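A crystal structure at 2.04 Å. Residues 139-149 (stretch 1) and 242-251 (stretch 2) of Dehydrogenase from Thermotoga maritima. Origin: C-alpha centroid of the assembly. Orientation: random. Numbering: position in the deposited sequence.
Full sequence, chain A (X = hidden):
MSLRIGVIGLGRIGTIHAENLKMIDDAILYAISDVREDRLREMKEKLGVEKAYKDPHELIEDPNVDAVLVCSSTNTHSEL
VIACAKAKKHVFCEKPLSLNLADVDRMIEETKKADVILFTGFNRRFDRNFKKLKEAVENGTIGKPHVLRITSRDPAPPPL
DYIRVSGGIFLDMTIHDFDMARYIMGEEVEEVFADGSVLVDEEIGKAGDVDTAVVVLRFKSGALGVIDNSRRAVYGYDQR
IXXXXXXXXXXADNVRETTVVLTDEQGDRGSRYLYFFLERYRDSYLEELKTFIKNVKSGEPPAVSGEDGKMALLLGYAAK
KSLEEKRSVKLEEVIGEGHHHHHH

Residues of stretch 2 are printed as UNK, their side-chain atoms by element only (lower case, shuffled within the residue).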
# COMPACT_ATOMS: atom_id res chain seq x y z
N ASN A 139 -15.80 -19.42 -4.04
CA ASN A 139 -15.10 -20.40 -3.20
C ASN A 139 -15.38 -20.44 -1.69
O ASN A 139 -14.89 -21.35 -1.02
CB ASN A 139 -13.59 -20.22 -3.37
CG ASN A 139 -13.14 -20.72 -4.69
OD1 ASN A 139 -13.87 -21.47 -5.35
ND2 ASN A 139 -11.97 -20.29 -5.14
N GLY A 140 -16.09 -19.45 -1.16
CA GLY A 140 -16.36 -19.40 0.28
C GLY A 140 -15.37 -18.56 1.07
O GLY A 140 -15.46 -18.45 2.30
N THR A 141 -14.42 -17.95 0.38
CA THR A 141 -13.34 -17.22 1.03
C THR A 141 -13.77 -16.09 1.98
O THR A 141 -13.06 -15.80 2.94
CB THR A 141 -12.34 -16.64 -0.01
OG1 THR A 141 -11.74 -17.72 -0.75
CG2 THR A 141 -11.26 -15.94 0.68
N ILE A 142 -14.90 -15.43 1.72
CA ILE A 142 -15.39 -14.42 2.66
C ILE A 142 -16.61 -14.89 3.46
O ILE A 142 -17.26 -14.09 4.19
CB ILE A 142 -15.56 -13.00 2.01
CG1 ILE A 142 -16.41 -13.06 0.73
CG2 ILE A 142 -14.18 -12.43 1.70
CD1 ILE A 142 -17.93 -13.18 0.99
N GLY A 143 -16.87 -16.19 3.43
CA GLY A 143 -18.08 -16.71 4.11
C GLY A 143 -19.35 -16.37 3.34
O GLY A 143 -19.33 -16.23 2.11
N LYS A 144 -20.44 -16.19 4.06
CA LYS A 144 -21.68 -15.72 3.45
C LYS A 144 -21.64 -14.20 3.14
O LYS A 144 -21.42 -13.41 4.05
CB LYS A 144 -22.85 -16.04 4.37
CG LYS A 144 -24.19 -15.81 3.69
CD LYS A 144 -25.30 -16.66 4.29
CE LYS A 144 -26.41 -16.86 3.24
NZ LYS A 144 -25.83 -17.01 1.84
N PRO A 145 -21.91 -13.79 1.88
CA PRO A 145 -21.78 -12.33 1.59
C PRO A 145 -22.86 -11.51 2.32
O PRO A 145 -23.99 -11.92 2.38
CB PRO A 145 -21.94 -12.25 0.05
CG PRO A 145 -21.52 -13.67 -0.42
CD PRO A 145 -22.13 -14.57 0.64
N HIS A 146 -22.48 -10.38 2.91
CA HIS A 146 -23.43 -9.50 3.60
C HIS A 146 -23.60 -8.16 2.87
O HIS A 146 -24.70 -7.66 2.67
CB HIS A 146 -22.94 -9.27 5.04
CG HIS A 146 -23.09 -10.49 5.92
ND1 HIS A 146 -22.79 -10.48 7.27
CD2 HIS A 146 -23.56 -11.74 5.65
CE1 HIS A 146 -23.02 -11.68 7.78
NE2 HIS A 146 -23.49 -12.47 6.82
N VAL A 147 -22.48 -7.56 2.45
CA VAL A 147 -22.57 -6.24 1.81
C VAL A 147 -21.67 -6.16 0.60
O VAL A 147 -20.48 -6.53 0.67
CB VAL A 147 -22.12 -5.15 2.77
CG1 VAL A 147 -22.10 -3.75 2.05
CG2 VAL A 147 -23.03 -5.11 3.96
N LEU A 148 -22.23 -5.67 -0.50
CA LEU A 148 -21.49 -5.42 -1.75
C LEU A 148 -21.29 -3.92 -1.92
O LEU A 148 -22.24 -3.15 -1.75
CB LEU A 148 -22.29 -5.91 -2.97
CG LEU A 148 -21.77 -5.61 -4.40
CD1 LEU A 148 -20.44 -6.29 -4.71
CD2 LEU A 148 -22.84 -5.97 -5.50
N ARG A 149 -20.09 -3.53 -2.33
CA ARG A 149 -19.84 -2.15 -2.73
C ARG A 149 -19.17 -2.08 -4.10
O ARG A 149 -18.14 -2.74 -4.32
CB ARG A 149 -18.92 -1.50 -1.73
CG ARG A 149 -18.55 -0.09 -2.11
CD ARG A 149 -17.13 0.07 -2.63
NE ARG A 149 -16.84 1.49 -2.90
CZ ARG A 149 -16.20 2.32 -2.05
NH1 ARG A 149 -15.78 1.87 -0.85
NH2 ARG A 149 -16.01 3.61 -2.40
N UNK A 242 -15.91 -4.24 -3.67
CA UNK A 242 -15.65 -4.88 -2.40
C UNK A 242 -16.84 -5.77 -2.01
O UNK A 242 -18.02 -5.41 -2.23
c UNK A 242 -15.36 -4.37 0.06
o UNK A 242 -15.07 -2.12 0.80
o UNK A 242 -15.95 -3.60 2.21
c UNK A 242 -15.39 -3.80 -1.31
c UNK A 242 -15.47 -3.28 1.11
N UNK A 243 -16.53 -6.92 -1.44
CA UNK A 243 -17.55 -7.78 -0.82
C UNK A 243 -17.20 -8.05 0.65
O UNK A 243 -16.11 -8.55 0.98
c UNK A 243 -18.93 -9.99 -0.93
c UNK A 243 -17.98 -8.93 -3.06
c UNK A 243 -17.74 -9.16 -1.57
N UNK A 244 -18.16 -7.78 1.52
CA UNK A 244 -17.95 -8.05 2.92
C UNK A 244 -18.91 -9.17 3.33
O UNK A 244 -20.08 -9.14 2.98
c UNK A 244 -17.54 -7.42 7.41
c UNK A 244 -18.26 -6.80 3.72
c UNK A 244 -18.82 -7.46 7.94
c UNK A 244 -18.46 -7.04 5.19
c UNK A 244 -19.92 -7.27 7.12
c UNK A 244 -17.36 -7.21 6.03
c UNK A 244 -19.74 -7.04 5.74
N UNK A 245 -18.40 -10.16 4.05
CA UNK A 245 -19.23 -11.29 4.46
C UNK A 245 -18.89 -11.82 5.85
O UNK A 245 -18.07 -11.24 6.56
N UNK A 246 -19.48 -12.96 6.21
CA UNK A 246 -19.35 -13.49 7.58
C UNK A 246 -17.90 -13.89 7.95
O UNK A 246 -17.57 -14.01 9.14
c UNK A 246 -20.32 -14.67 7.80
o UNK A 246 -19.93 -15.72 6.94
N UNK A 247 -17.03 -14.07 6.96
CA UNK A 247 -15.66 -14.49 7.27
C UNK A 247 -14.57 -13.53 6.80
O UNK A 247 -13.37 -13.84 6.89
c UNK A 247 -15.38 -15.89 6.71
c UNK A 247 -17.02 -19.34 6.97
c UNK A 247 -15.92 -18.30 6.75
c UNK A 247 -16.29 -16.96 7.33
n UNK A 247 -16.55 -20.64 6.39
N UNK A 248 -14.96 -12.36 6.32
CA UNK A 248 -13.92 -11.40 6.01
C UNK A 248 -14.33 -10.42 4.91
O UNK A 248 -15.52 -10.27 4.58
N UNK A 249 -13.33 -9.80 4.32
CA UNK A 249 -13.61 -8.80 3.30
C UNK A 249 -12.71 -9.02 2.10
O UNK A 249 -11.55 -9.45 2.24
c UNK A 249 -13.13 -4.89 3.50
n UNK A 249 -9.56 -4.02 3.30
n UNK A 249 -11.70 -4.81 3.15
c UNK A 249 -13.38 -7.40 3.88
c UNK A 249 -13.70 -6.22 2.91
c UNK A 249 -10.82 -3.98 3.71
n UNK A 249 -11.19 -3.14 4.70
N UNK A 250 -13.20 -8.72 0.92
CA UNK A 250 -12.36 -8.86 -0.26
C UNK A 250 -12.52 -7.63 -1.16
O UNK A 250 -13.60 -7.10 -1.28
c UNK A 250 -11.35 -11.81 -2.55
c UNK A 250 -14.02 -10.20 -1.65
c UNK A 250 -11.49 -10.38 -2.08
c UNK A 250 -12.62 -10.16 -1.04
N UNK A 251 -11.45 -7.20 -1.82
CA UNK A 251 -11.50 -5.91 -2.51
C UNK A 251 -10.67 -6.04 -3.78
O UNK A 251 -9.65 -6.74 -3.76
c UNK A 251 -8.99 -3.48 -2.17
c UNK A 251 -10.91 -4.89 -1.52
c UNK A 251 -11.19 -2.65 -2.58
c UNK A 251 -10.35 -3.66 -2.12
c UNK A 251 -10.70 -1.47 -3.10
c UNK A 251 -9.34 -1.28 -3.16
c UNK A 251 -8.46 -2.29 -2.70
O HOH W 1 -16.88 -20.32 3.77
O HOH W 2 -11.85 -14.58 4.74
O HOH W 3 -18.73 -4.14 1.02
O HOH W 4 -16.71 0.16 1.38

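Position 242 carries three carbons, the last bearing two oxygens. Its backbone N donates to Arg149 O at 2.8 Å, and its backbone O accepts from Arg149 N at 2.8 Å. The carboxylate end marks an acid, and three carbons make it Glu242. OE1 lies 4.4 Å from Arg149 NH1, too far for a salt bridge. Water 4 joins these two atoms, though its bond to NH1 is weak.

Position 243 has three carbons, forked at the first. One arm is 3.9 Å from Ile142 CD1, and the other is 4.0 Å from Leu148 CD1. This short apolar fork is Val243. Its CG1 also lies 3.9 Å from Pro145 CB.

Position 244 has one carbon followed by a six-carbon ring with no oxygen. The ring comes within 4.2 Å of Val147 CG2. This is Phe244. Its N donates to Val147 O at 2.8 Å. Its O accepts from both His146 N at 2.7 Å and Val147 N at 2.9 Å. One carbonyl thus serves two successive amides at a beta bulge.

Position 245 has no side-chain atoms. Its CA is 4.0 Å from Pro145 CA and lies over one face of the His146 ring. With no side-chain atoms it is Gly245. A CB here would clash with Ile142 O and Lys144 O.

Position 246 has one carbon and one oxygen, without a branch. The oxygen accepts from Lys144 N at 3.0 Å. This is Ser246. Its N donates to Lys144 O at 2.9 Å, so Lys144 is bound through both backbone polar atoms.

Position 247 has four carbons in a row ending in nitrogen. Its CB lies 3.6 Å from Gly143 N, while the chain end leads away. Its backbone N donates to Ile142 O at 2.8 Å. This is Lys247. Water 1 links NZ to Gly140 O.

Position 248 has no side chain and a positive phi: Gly248. It closes the type I turn begun at Gly245.

Position 249 has three carbons, a nitrogen, and a carbon bearing two more nitrogens. This guanidinium is Arg249. Its CB points away from stretch 1.

Position 250 has four carbons, forked at the first, with one arm two carbons long. Its CB is 3.9 Å from Ile142 CG2. This is Ile250.

Position 251 has one carbon and a six-carbon ring, and touches nothing on stretch 1. This is Phe251.

The contact is an antiparallel strand pairing, held mainly by backbone hydrogen bonds. Beyond the bulge, the turn at 245-248 binds the loop before Pro145. Ile142 packs against Val243 and Ile250.

Stretch 2 (242-251) EVFGSKGRIF
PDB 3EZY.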